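Local structure of heme utilization carrier protein (Escherichia coli O157:H7, 6U9J) at residues E5-E10 with E16-Q21; E28-L33 with A105-K110; T46-V51 with A128-F133; A117-F122 with S148-L153. The protein probably binds heme in the cytosol and carries it, and may take part in the handling of heme and its anaerobic breakdown product anaerobilin. All coordinates share one frame; numbering follows the deposited sequence.

From the N terminus, contact 1 closes a short loop by folding helix 3-7 against helix 15-22. The next helix, 26-31, reaches far ahead in the sequence to strand 103-111 in contact 2, which opens after contact 1 has closed. Contacts 1 and 2 meet through the salt bridge of E10 with R109. Contact 3 starts from helix 44-51, inside the long loop of contact 2, and ends on strand 128-133, beyond it, so the two cross. Contact 4 crosses contact 3 in turn, setting the C-terminal helix on strand 114-122. Contacts 2, 3 and 4 thus pack helices against one antiparallel sheet, on neighbouring strands.

Contact 1 (E5-E10 with E16-Q21); sequences EFLKTE and EVVAEQ
F6 and Q21 approach from opposite directions, the phenyl ring from the end of helix 3-7 and the amide from helix 15-22. CZ of F6 lies 3.9 Å from OE1 of Q21, and the ring and amide planes stand 72° apart, so the two flat groups do not stack. The amide gets there because the Q21 chain runs extended beyond CG. V18 meets the same ring with both methyls, each reaching F6 CE2; its CG2 sits at the ring edge, near the plane, 4.1 Å from F6 CE2. The other methyl, CG1, also touches L7, at 4.1 Å from L7 CD2. L7 is set obliquely to V18, and only the end of the leucine reaches it. Helix 26-31 joins them, V29 touching both L7 and V18, which makes the small cluster a three-helix junction. L7 and V18 are buried, whereas Q21 is exposed at the margin. The modest 149 Å² of buried surface describes a light contact, probably held mainly by dispersion and the burial of L7 and V18, with the exposed Q21 amide meeting the ring steeply inclined, without a hydrogen bond between them.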
loop_
_atom_site.group_PDB
_atom_site.type_symbol
_atom_site.label_atom_id
_atom_site.label_comp_id
_atom_site.label_asym_id
_atom_site.label_seq_id
_atom_site.Cartn_x
_atom_site.Cartn_y
_atom_site.Cartn_z
ATOM N N GLU A 5 13.312 -12.385 27.208
ATOM C CA GLU A 5 14.692 -12.106 27.592
ATOM C C GLU A 5 15.487 -11.570 26.409
ATOM O O GLU A 5 16.254 -10.611 26.552
ATOM C CB GLU A 5 15.340 -13.371 28.163
ATOM C CG GLU A 5 14.615 -13.930 29.382
ATOM C CD GLU A 5 15.263 -15.191 29.931
ATOM O OE1 GLU A 5 15.035 -15.508 31.120
ATOM O OE2 GLU A 5 15.997 -15.866 29.177
ATOM N N PHE A 6 15.296 -12.158 25.225
ATOM C CA PHE A 6 15.996 -11.682 24.037
ATOM C C PHE A 6 15.649 -10.230 23.725
ATOM O O PHE A 6 16.518 -9.456 23.310
ATOM C CB PHE A 6 15.664 -12.581 22.847
ATOM C CG PHE A 6 16.282 -12.132 21.549
ATOM C CD1 PHE A 6 17.645 -12.252 21.336
ATOM C CD2 PHE A 6 15.496 -11.596 20.537
ATOM C CE1 PHE A 6 18.217 -11.841 20.145
ATOM C CE2 PHE A 6 16.061 -11.182 19.344
ATOM C CZ PHE A 6 17.423 -11.307 19.146
ATOM N N LEU A 7 14.387 -9.836 23.924
ATOM C CA LEU A 7 13.972 -8.489 23.549
ATOM C C LEU A 7 14.387 -7.427 24.559
ATOM O O LEU A 7 14.381 -6.238 24.219
ATOM C CB LEU A 7 12.456 -8.438 23.346
ATOM C CG LEU A 7 11.968 -9.153 22.087
ATOM C CD1 LEU A 7 10.437 -9.176 22.034
ATOM C CD2 LEU A 7 12.556 -8.494 20.852
ATOM N N LYS A 8 14.770 -7.817 25.778
ATOM C CA LYS A 8 15.174 -6.822 26.767
ATOM C C LYS A 8 16.454 -6.079 26.385
ATOM O O LYS A 8 16.894 -5.227 27.163
ATOM C CB LYS A 8 15.360 -7.476 28.139
ATOM C CG LYS A 8 14.145 -8.242 28.631
ATOM C CD LYS A 8 14.194 -8.537 30.122
ATOM C CE LYS A 8 13.232 -7.650 30.894
ATOM N NZ LYS A 8 13.283 -7.916 32.358
ATOM N N THR A 9 17.049 -6.348 25.213
ATOM C CA THR A 9 18.332 -5.749 24.863
ATOM C C THR A 9 18.374 -5.228 23.422
ATOM O O THR A 9 19.461 -5.048 22.857
ATOM C CB THR A 9 19.471 -6.745 25.130
ATOM O OG1 THR A 9 20.714 -6.039 25.247
ATOM C CG2 THR A 9 19.557 -7.829 24.046
ATOM N N GLU A 10 17.204 -4.962 22.827
ATOM C CA GLU A 10 17.030 -4.264 21.551
ATOM C C GLU A 10 17.636 -5.019 20.371
ATOM O O GLU A 10 18.858 -5.017 20.185
ATOM C CB GLU A 10 17.626 -2.852 21.619
ATOM C CG GLU A 10 17.228 -1.915 20.460
ATOM C CD GLU A 10 15.735 -1.582 20.412
ATOM O OE1 GLU A 10 14.984 -2.273 19.685
ATOM O OE2 GLU A 10 15.316 -0.617 21.096
ATOM N N GLU A 16 9.965 -8.068 12.450
ATOM C CA GLU A 16 9.545 -9.251 11.706
ATOM C C GLU A 16 10.660 -10.285 11.646
ATOM O O GLU A 16 10.399 -11.492 11.723
ATOM C CB GLU A 16 9.103 -8.858 10.296
ATOM C CG GLU A 16 7.774 -8.118 10.245
ATOM C CD GLU A 16 7.931 -6.616 10.450
ATOM O OE1 GLU A 16 6.937 -5.884 10.262
ATOM O OE2 GLU A 16 9.048 -6.163 10.791
ATOM N N VAL A 17 11.910 -9.828 11.519
ATOM C CA VAL A 17 13.039 -10.751 11.539
ATOM C C VAL A 17 13.088 -11.494 12.869
ATOM O O VAL A 17 13.386 -12.695 12.916
ATOM C CB VAL A 17 14.347 -9.992 11.248
ATOM C CG1 VAL A 17 15.558 -10.816 11.653
ATOM C CG2 VAL A 17 14.427 -9.616 9.768
ATOM N N VAL A 18 12.759 -10.809 13.968
ATOM C CA VAL A 18 12.695 -11.475 15.269
ATOM C C VAL A 18 11.607 -12.539 15.269
ATOM O O VAL A 18 11.803 -13.654 15.766
ATOM C CB VAL A 18 12.468 -10.453 16.396
ATOM C CG1 VAL A 18 12.250 -11.178 17.714
ATOM C CG2 VAL A 18 13.637 -9.492 16.493
ATOM N N ALA A 19 10.425 -12.200 14.747
ATOM C CA ALA A 19 9.371 -13.203 14.643
ATOM C C ALA A 19 9.777 -14.319 13.688
ATOM O O ALA A 19 9.538 -15.498 13.971
ATOM C CB ALA A 19 8.058 -12.557 14.196
ATOM N N GLU A 20 10.393 -13.964 12.557
ATOM C CA GLU A 20 10.974 -14.971 11.670
ATOM C C GLU A 20 11.971 -15.841 12.422
ATOM O O GLU A 20 11.874 -17.074 12.419
ATOM C CB GLU A 20 11.657 -14.296 10.479
ATOM C CG GLU A 20 10.722 -13.791 9.401
ATOM C CD GLU A 20 11.450 -12.970 8.352
ATOM O OE1 GLU A 20 12.584 -12.520 8.630
ATOM O OE2 GLU A 20 10.892 -12.772 7.251
ATOM N N GLN A 21 12.933 -15.205 13.092
ATOM C CA GLN A 21 13.971 -15.952 13.795
ATOM C C GLN A 21 13.388 -16.818 14.908
ATOM O O GLN A 21 13.955 -17.865 15.243
ATOM C CB GLN A 21 15.019 -14.976 14.338
ATOM C CG GLN A 21 15.730 -15.400 15.608
ATOM C CD GLN A 21 16.663 -14.326 16.118
ATOM O OE1 GLN A 21 16.432 -13.136 15.893
ATOM N NE2 GLN A 21 17.724 -14.735 16.812
#

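Contact 2 (E28-L33 with A105-K110); sequences EVVRNL and ALIERK
This is a buried helix-on-sheet contact: V30, near the end of helix 26-31, and L33, just past it, pack on A105 and I107 of strand 103-111, which lies between strands 36-40 and 114-122 in the antiparallel sheet of this ChuX/HutX-family fold. A105 and I107 alternate with L106 and E108 along the strand, so their side chains point toward the helix while those two point away, L106 and E108 meeting F150 of helix 144-157 on the opposite face of the sheet. V30 meets two strand residues. Its CG1 is 3.6 Å from the CB of A105, and its CG2 reaches the CD1 of I107 at the same spacing, so one valine straddles two strand positions. With CG1 anti to the backbone N (chi1 163°), both methyls are brought to the strand. The V30 and I107 side chains meet at about a right angle, CD1 of the isoleucine lying against both valine methyls. L33 takes the other branch of I107, its CD1 lying 3.7 Å from I107 CG2, again at roughly a right angle. The isoleucine is therefore gripped on CD1 by one residue and on CG2 by another. Around the patch, F122 touches V30 and A105, and L15 touches L33. Within 28-33, ND2 of N32 donates to the backbone O of E28 at 2.7 Å, with an N-H...O angle of 148° and the donor tilted 30° from the carbonyl plane.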
loop_
_atom_site.group_PDB
_atom_site.type_symbol
_atom_site.label_atom_id
_atom_site.label_comp_id
_atom_site.label_asym_id
_atom_site.label_seq_id
_atom_site.Cartn_x
_atom_site.Cartn_y
_atom_site.Cartn_z
ATOM N N GLU A 28 3.101 -11.452 18.903
ATOM C CA GLU A 28 3.724 -12.007 20.101
ATOM C C GLU A 28 5.066 -11.341 20.391
ATOM O O GLU A 28 5.399 -11.104 21.554
ATOM C CB GLU A 28 3.887 -13.521 19.972
ATOM C CG GLU A 28 4.147 -14.200 21.312
ATOM C CD GLU A 28 2.953 -14.104 22.251
ATOM O OE1 GLU A 28 3.166 -13.973 23.478
ATOM O OE2 GLU A 28 1.803 -14.151 21.763
ATOM N N VAL A 29 5.834 -11.009 19.351
ATOM C CA VAL A 29 7.071 -10.254 19.558
ATOM C C VAL A 29 6.764 -8.890 20.164
ATOM O O VAL A 29 7.395 -8.461 21.135
ATOM C CB VAL A 29 7.841 -10.112 18.237
ATOM C CG1 VAL A 29 9.027 -9.144 18.399
ATOM C CG2 VAL A 29 8.299 -11.472 17.746
ATOM N N VAL A 30 5.780 -8.189 19.598
ATOM C CA VAL A 30 5.480 -6.843 20.071
ATOM C C VAL A 30 5.043 -6.864 21.531
ATOM O O VAL A 30 5.381 -5.962 22.304
ATOM C CB VAL A 30 4.426 -6.191 19.156
ATOM C CG1 VAL A 30 3.806 -4.989 19.837
ATOM C CG2 VAL A 30 5.087 -5.777 17.840
ATOM N N ARG A 31 4.270 -7.881 21.926
ATOM C CA ARG A 31 3.822 -7.984 23.312
ATOM C C ARG A 31 4.989 -8.079 24.278
ATOM O O ARG A 31 4.892 -7.608 25.416
ATOM C CB ARG A 31 2.932 -9.210 23.489
ATOM C CG ARG A 31 1.569 -9.101 22.864
ATOM C CD ARG A 31 0.729 -10.285 23.303
ATOM N NE ARG A 31 -0.563 -10.324 22.635
ATOM C CZ ARG A 31 -1.631 -9.641 23.031
ATOM N NH1 ARG A 31 -2.766 -9.752 22.358
ATOM N NH2 ARG A 31 -1.564 -8.850 24.096
ATOM N N ASN A 32 6.089 -8.682 23.846
ATOM C CA ASN A 32 7.237 -8.934 24.704
ATOM C C ASN A 32 8.289 -7.839 24.630
ATOM O O ASN A 32 9.343 -7.964 25.263
ATOM C CB ASN A 32 7.844 -10.290 24.354
ATOM C CG ASN A 32 6.988 -11.436 24.835
ATOM O OD1 ASN A 32 6.984 -11.762 26.023
ATOM N ND2 ASN A 32 6.247 -12.048 23.922
ATOM N N LEU A 33 8.022 -6.767 23.893
ATOM C CA LEU A 33 8.918 -5.624 23.866
ATOM C C LEU A 33 8.937 -4.924 25.225
ATOM O O LEU A 33 7.968 -4.991 25.985
ATOM C CB LEU A 33 8.479 -4.630 22.790
ATOM C CG LEU A 33 8.763 -5.014 21.338
ATOM C CD1 LEU A 33 8.103 -4.023 20.391
ATOM C CD2 LEU A 33 10.265 -5.084 21.094
ATOM N N ALA A 105 -1.112 -1.852 18.373
ATOM C CA ALA A 105 -0.028 -1.620 19.321
ATOM C C ALA A 105 0.604 -0.260 19.089
ATOM O O ALA A 105 0.782 0.167 17.949
ATOM C CB ALA A 105 1.051 -2.704 19.229
ATOM N N LEU A 106 0.949 0.415 20.179
ATOM C CA LEU A 106 1.821 1.579 20.137
ATOM C C LEU A 106 3.187 1.133 20.628
ATOM O O LEU A 106 3.288 0.519 21.694
ATOM C CB LEU A 106 1.287 2.721 21.007
ATOM C CG LEU A 106 0.264 3.649 20.330
ATOM C CD1 LEU A 106 -1.012 2.907 19.973
ATOM C CD2 LEU A 106 -0.050 4.856 21.213
ATOM N N ILE A 107 4.221 1.409 19.834
ATOM C CA ILE A 107 5.570 0.914 20.088
ATOM C C ILE A 107 6.571 2.057 20.079
ATOM O O ILE A 107 6.544 2.917 19.199
ATOM C CB ILE A 107 5.972 -0.132 19.029
ATOM C CG1 ILE A 107 5.018 -1.325 19.081
ATOM C CG2 ILE A 107 7.445 -0.568 19.240
ATOM C CD1 ILE A 107 5.045 -2.177 17.824
ATOM N N GLU A 108 7.498 2.034 21.038
ATOM C CA GLU A 108 8.675 2.892 21.007
ATOM C C GLU A 108 9.902 2.005 21.113
ATOM O O GLU A 108 9.961 1.131 21.982
ATOM C CB GLU A 108 8.665 3.914 22.144
ATOM C CG GLU A 108 7.507 4.893 22.049
ATOM C CD GLU A 108 7.430 5.802 23.263
ATOM O OE1 GLU A 108 6.603 5.533 24.157
ATOM O OE2 GLU A 108 8.209 6.779 23.321
ATOM N N ARG A 109 10.850 2.199 20.206
ATOM C CA ARG A 109 12.099 1.444 20.282
ATOM C C ARG A 109 13.160 2.158 19.465
ATOM O O ARG A 109 12.895 3.142 18.775
ATOM C CB ARG A 109 11.904 0.008 19.779
ATOM C CG ARG A 109 11.457 -0.060 18.327
ATOM C CD ARG A 109 11.278 -1.499 17.862
ATOM N NE ARG A 109 12.550 -2.220 17.895
ATOM C CZ ARG A 109 13.197 -2.683 16.826
ATOM N NH1 ARG A 109 14.353 -3.318 16.982
ATOM N NH2 ARG A 109 12.692 -2.529 15.609
ATOM N N LYS A 110 14.392 1.668 19.569
ATOM C CA LYS A 110 15.422 2.121 18.653
ATOM C C LYS A 110 15.528 1.168 17.472
ATOM O O LYS A 110 15.483 -0.056 17.639
ATOM C CB LYS A 110 16.773 2.240 19.358
ATOM C CG LYS A 110 16.901 3.526 20.161
ATOM C CD LYS A 110 18.313 3.765 20.618
ATOM C CE LYS A 110 18.369 4.989 21.505
ATOM N NZ LYS A 110 18.481 6.244 20.717
#

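Contact 3 (T46-V51 with A128-F133); sequences TVWDTV and AMLKIF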
loop_
_atom_site.group_PDB
_atom_site.type_symbol
_atom_site.label_atom_id
_atom_site.label_comp_id
_atom_site.label_asym_id
_atom_site.label_seq_id
_atom_site.Cartn_x
_atom_site.Cartn_y
_atom_site.Cartn_z
ATOM N N THR A 46 -10.898 5.246 17.957
ATOM C CA THR A 46 -10.212 6.135 18.891
ATOM C C THR A 46 -8.786 6.425 18.428
ATOM O O THR A 46 -8.346 7.581 18.427
ATOM C CB THR A 46 -10.211 5.514 20.291
ATOM O OG1 THR A 46 -11.557 5.437 20.780
ATOM C CG2 THR A 46 -9.376 6.338 21.256
ATOM N N VAL A 47 -8.066 5.389 18.002
ATOM C CA VAL A 47 -6.682 5.568 17.567
ATOM C C VAL A 47 -6.639 6.355 16.266
ATOM O O VAL A 47 -5.905 7.343 16.134
ATOM C CB VAL A 47 -5.987 4.204 17.412
ATOM C CG1 VAL A 47 -4.623 4.366 16.734
ATOM C CG2 VAL A 47 -5.862 3.509 18.775
ATOM N N TRP A 48 -7.445 5.938 15.285
ATOM C CA TRP A 48 -7.405 6.589 13.983
ATOM C C TRP A 48 -7.743 8.070 14.107
ATOM O O TRP A 48 -6.994 8.932 13.627
ATOM C CB TRP A 48 -8.370 5.892 13.009
ATOM C CG TRP A 48 -8.119 6.331 11.593
ATOM C CD1 TRP A 48 -8.608 7.442 10.977
ATOM C CD2 TRP A 48 -7.244 5.699 10.660
ATOM N NE1 TRP A 48 -8.098 7.535 9.694
ATOM C CE2 TRP A 48 -7.280 6.461 9.470
ATOM C CE3 TRP A 48 -6.447 4.552 10.708
ATOM C CZ2 TRP A 48 -6.525 6.117 8.342
ATOM C CZ3 TRP A 48 -5.710 4.206 9.586
ATOM C CH2 TRP A 48 -5.755 4.985 8.422
ATOM N N ASP A 49 -8.868 8.388 14.760
ATOM C CA ASP A 49 -9.304 9.777 14.872
ATOM C C ASP A 49 -8.302 10.633 15.647
ATOM O O ASP A 49 -8.186 11.840 15.389
ATOM C CB ASP A 49 -10.679 9.832 15.533
ATOM C CG ASP A 49 -11.792 9.292 14.634
ATOM O OD1 ASP A 49 -11.536 9.017 13.441
ATOM O OD2 ASP A 49 -12.910 9.112 15.143
ATOM N N THR A 50 -7.568 10.033 16.590
ATOM C CA THR A 50 -6.557 10.773 17.338
ATOM C C THR A 50 -5.366 11.129 16.454
ATOM O O THR A 50 -4.924 12.280 16.438
ATOM C CB THR A 50 -6.117 9.961 18.557
ATOM O OG1 THR A 50 -7.224 9.820 19.450
ATOM C CG2 THR A 50 -4.981 10.660 19.309
ATOM N N VAL A 51 -4.872 10.166 15.670
ATOM C CA VAL A 51 -3.705 10.406 14.815
ATOM C C VAL A 51 -4.020 11.440 13.745
ATOM O O VAL A 51 -3.134 12.176 13.288
ATOM C CB VAL A 51 -3.222 9.072 14.206
ATOM C CG1 VAL A 51 -2.032 9.269 13.240
ATOM C CG2 VAL A 51 -2.848 8.102 15.311
ATOM N N ALA A 128 0.997 -7.674 10.584
ATOM C CA ALA A 128 0.626 -6.278 10.423
ATOM C C ALA A 128 -0.180 -6.089 9.143
ATOM O O ALA A 128 0.182 -6.616 8.086
ATOM C CB ALA A 128 1.883 -5.399 10.408
ATOM N N MET A 129 -1.290 -5.362 9.245
ATOM C CA MET A 129 -2.004 -4.924 8.054
ATOM C C MET A 129 -1.710 -3.478 7.686
ATOM O O MET A 129 -1.926 -3.089 6.534
ATOM C CB MET A 129 -3.525 -5.123 8.208
ATOM C CG MET A 129 -4.069 -5.032 9.618
ATOM S SD MET A 129 -5.869 -5.267 9.674
ATOM C CE MET A 129 -6.248 -3.795 8.810
ATOM N N LEU A 130 -1.156 -2.692 8.607
ATOM C CA LEU A 130 -0.892 -1.289 8.332
ATOM C C LEU A 130 0.023 -0.793 9.433
ATOM O O LEU A 130 -0.034 -1.300 10.550
ATOM C CB LEU A 130 -2.188 -0.472 8.303
ATOM C CG LEU A 130 -2.062 0.920 7.706
ATOM C CD1 LEU A 130 -1.850 0.855 6.197
ATOM C CD2 LEU A 130 -3.297 1.737 8.047
ATOM N N LYS A 131 0.881 0.177 9.107
ATOM C CA LYS A 131 1.735 0.818 10.098
ATOM C C LYS A 131 1.665 2.327 9.926
ATOM O O LYS A 131 1.568 2.827 8.803
ATOM C CB LYS A 131 3.208 0.361 9.968
ATOM C CG LYS A 131 3.425 -1.135 10.176
ATOM C CD LYS A 131 4.910 -1.481 10.223
ATOM C CE LYS A 131 5.129 -2.976 10.365
ATOM N NZ LYS A 131 6.589 -3.274 10.559
ATOM N N ILE A 132 1.696 3.056 11.035
ATOM C CA ILE A 132 1.854 4.508 11.021
ATOM C C ILE A 132 3.070 4.851 11.863
ATOM O O ILE A 132 3.178 4.394 13.005
ATOM C CB ILE A 132 0.613 5.234 11.561
ATOM C CG1 ILE A 132 -0.618 4.897 10.714
ATOM C CG2 ILE A 132 0.841 6.743 11.565
ATOM C CD1 ILE A 132 -1.905 5.396 11.338
ATOM N N PHE A 133 3.975 5.660 11.308
ATOM C CA PHE A 133 5.182 6.103 11.993
ATOM C C PHE A 133 5.132 7.605 12.225
ATOM O O PHE A 133 4.684 8.354 11.360
ATOM C CB PHE A 133 6.434 5.774 11.169
ATOM C CG PHE A 133 6.726 4.316 11.079
ATOM C CD1 PHE A 133 6.167 3.545 10.072
ATOM C CD2 PHE A 133 7.579 3.711 11.996
ATOM C CE1 PHE A 133 6.439 2.187 9.988
ATOM C CE2 PHE A 133 7.858 2.350 11.918
ATOM C CZ PHE A 133 7.286 1.589 10.915
#
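The indole of W48 meets L130 edge-on: CD2 of the leucine lies in the ring plane, 3.8 Å from W48 CZ3 and slightly farther from CH2. The two side chains cross at about a right angle, and the leucine methyl abuts the benzo rim of the indole. I132 comes in obliquely, its CD1 4.4 Å from W48 CZ3. Other aromatic rings keep the indole company: F84 meets it edge-to-face, and F44 meets it with planes about 20° apart. On the pyrrole part of the indole, NE1 is hydrogen-bonded to the backbone O of P75, which pins the indole's rotation. The CB of W48 does not head for the strand, but a chi1 of -167° swings the indole round to it. One turn on, V51 and I132 reach for each other tip to tip, CG1 of the valine 4.2 Å from CG2 of the isoleucine. All four residues are buried. L130 also packs on L68 of the second subunit, so the W48 cluster lies close to the dimer contact. The axes of helix 46-51 and strand 130-133 run 11.9 Å apart at an angle of 36°. M129 and L130 both face F121, a classic beta bulge, from which L130, and two residues on I132, point to the helix: a helix packed on one face of an antiparallel sheet.

Contact 4 (A117-F122 with S148-L153); sequences ASILFF and SAFHTL
F150 of the C-terminal helix meets three successive residues of strand 114-122, A117, S118 and I119, each in a different way; the strand axis lies 10.1 Å from that of the helix, at 44°. The segment starts at S148, whose backbone O accepts from both N and OG1 of T152 within the helix. Two residues on, the ring of F150 stands trans to its own N (chi1 175°), which throws it out to the sheet. A117 presents its methyl over one face, CB lying 4.0 Å from the centroid of the F150 ring and just 8° off the normal, a textbook CH-pi contact. The carbonyl of S118 takes the edge, with its O 3.6 Å from F150 CE2 in the ring plane. I119 slides past in the opposite direction, CG1 at 4.1 Å from F150 CE2, obliquely to the ring. H151, next along, bonds through NE2 to E108 on the neighbouring strand 103-111. L153 ends the segment; its CB points toward the strand and it packs on W54 and T50. The chemistry is thus an aromatic one: the pi face receives a methyl, while the CH rim faces a peptide oxygen. S118 O already accepts from I107 N on strand 103-111, so the slightly positive ring edge probably adds only a weak attraction to the apolar packing.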
loop_
_atom_site.group_PDB
_atom_site.type_symbol
_atom_site.label_atom_id
_atom_site.label_comp_id
_atom_site.label_asym_id
_atom_site.label_seq_id
_atom_site.Cartn_x
_atom_site.Cartn_y
_atom_site.Cartn_z
ATOM N N ALA A 117 8.705 5.733 16.865
ATOM C CA ALA A 117 7.434 5.605 17.556
ATOM C C ALA A 117 6.418 5.229 16.498
ATOM O O ALA A 117 6.303 5.929 15.490
ATOM C CB ALA A 117 7.023 6.904 18.252
ATOM N N SER A 118 5.750 4.101 16.693
ATOM C CA SER A 118 4.906 3.559 15.641
ATOM C C SER A 118 3.601 3.026 16.205
ATOM O O SER A 118 3.487 2.685 17.385
ATOM C CB SER A 118 5.626 2.431 14.887
ATOM O OG SER A 118 5.914 1.348 15.745
ATOM N N ILE A 119 2.603 2.959 15.321
ATOM C CA ILE A 119 1.329 2.298 15.585
ATOM C C ILE A 119 1.189 1.164 14.586
ATOM O O ILE A 119 1.290 1.393 13.380
ATOM C CB ILE A 119 0.162 3.280 15.465
ATOM C CG1 ILE A 119 0.363 4.433 16.433
ATOM C CG2 ILE A 119 -1.196 2.577 15.694
ATOM C CD1 ILE A 119 -0.554 5.589 16.191
ATOM N N LEU A 120 0.982 -0.050 15.083
ATOM C CA LEU A 120 0.828 -1.236 14.253
ATOM C C LEU A 120 -0.602 -1.728 14.371
ATOM O O LEU A 120 -1.122 -1.875 15.483
ATOM C CB LEU A 120 1.787 -2.353 14.669
ATOM C CG LEU A 120 3.127 -2.408 13.944
ATOM C CD1 LEU A 120 3.812 -1.055 14.008
ATOM C CD2 LEU A 120 3.998 -3.480 14.574
ATOM N N PHE A 121 -1.224 -1.992 13.228
ATOM C CA PHE A 121 -2.555 -2.579 13.172
ATOM C C PHE A 121 -2.396 -4.034 12.770
ATOM O O PHE A 121 -1.775 -4.325 11.744
ATOM C CB PHE A 121 -3.445 -1.846 12.163
ATOM C CG PHE A 121 -3.653 -0.384 12.471
ATOM C CD1 PHE A 121 -2.683 0.560 12.136
ATOM C CD2 PHE A 121 -4.821 0.057 13.079
ATOM C CE1 PHE A 121 -2.865 1.901 12.411
ATOM C CE2 PHE A 121 -5.021 1.387 13.351
ATOM C CZ PHE A 121 -4.042 2.324 13.024
ATOM N N PHE A 122 -2.941 -4.944 13.572
ATOM C CA PHE A 122 -2.765 -6.379 13.368
ATOM C C PHE A 122 -4.034 -7.054 12.862
ATOM O O PHE A 122 -5.146 -6.721 13.291
ATOM C CB PHE A 122 -2.364 -7.073 14.670
ATOM C CG PHE A 122 -1.020 -6.685 15.172
ATOM C CD1 PHE A 122 -0.878 -5.602 16.019
ATOM C CD2 PHE A 122 0.093 -7.398 14.788
ATOM C CE1 PHE A 122 0.374 -5.235 16.494
ATOM C CE2 PHE A 122 1.350 -7.042 15.253
ATOM C CZ PHE A 122 1.484 -5.954 16.107
ATOM N N SER A 148 4.910 13.735 22.203
ATOM C CA SER A 148 4.085 14.024 23.370
ATOM C C SER A 148 2.641 13.567 23.160
ATOM O O SER A 148 2.046 12.935 24.041
ATOM C CB SER A 148 4.130 15.517 23.680
ATOM O OG SER A 148 3.408 15.798 24.870
ATOM N N ALA A 149 2.075 13.854 21.987
ATOM C CA ALA A 149 0.702 13.437 21.705
ATOM C C ALA A 149 0.582 11.914 21.657
ATOM O O ALA A 149 -0.402 11.336 22.138
ATOM C CB ALA A 149 0.251 14.065 20.390
ATOM N N PHE A 150 1.589 11.247 21.091
ATOM C CA PHE A 150 1.637 9.791 21.092
ATOM C C PHE A 150 1.630 9.245 22.520
ATOM O O PHE A 150 0.904 8.295 22.833
ATOM C CB PHE A 150 2.882 9.365 20.289
ATOM C CG PHE A 150 3.184 7.894 20.275
ATOM C CD1 PHE A 150 3.938 7.309 21.295
ATOM C CD2 PHE A 150 2.831 7.113 19.184
ATOM C CE1 PHE A 150 4.247 5.961 21.249
ATOM C CE2 PHE A 150 3.148 5.765 19.138
ATOM C CZ PHE A 150 3.857 5.192 20.165
ATOM N N HIS A 151 2.440 9.839 23.411
ATOM C CA HIS A 151 2.446 9.401 24.804
ATOM C C HIS A 151 1.103 9.640 25.482
ATOM O O HIS A 151 0.667 8.827 26.308
ATOM C CB HIS A 151 3.545 10.123 25.569
ATOM C CG HIS A 151 4.914 9.630 25.246
ATOM N ND1 HIS A 151 6.019 10.450 25.259
ATOM C CD2 HIS A 151 5.357 8.398 24.898
ATOM C CE1 HIS A 151 7.087 9.746 24.932
ATOM N NE2 HIS A 151 6.720 8.497 24.722
ATOM N N THR A 152 0.438 10.747 25.151
ATOM C CA THR A 152 -0.898 10.993 25.698
ATOM C C THR A 152 -1.885 9.915 25.264
ATOM O O THR A 152 -2.690 9.435 26.072
ATOM C CB THR A 152 -1.372 12.385 25.277
ATOM O OG1 THR A 152 -0.525 13.366 25.884
ATOM C CG2 THR A 152 -2.809 12.638 25.716
ATOM N N LEU A 153 -1.825 9.502 24.000
ATOM C CA LEU A 153 -2.726 8.452 23.532
ATOM C C LEU A 153 -2.420 7.124 24.209
ATOM O O LEU A 153 -3.334 6.410 24.633
ATOM C CB LEU A 153 -2.627 8.310 22.017
ATOM C CG LEU A 153 -3.365 7.124 21.372
ATOM C CD1 LEU A 153 -4.890 7.140 21.639
ATOM C CD2 LEU A 153 -3.089 7.100 19.872
#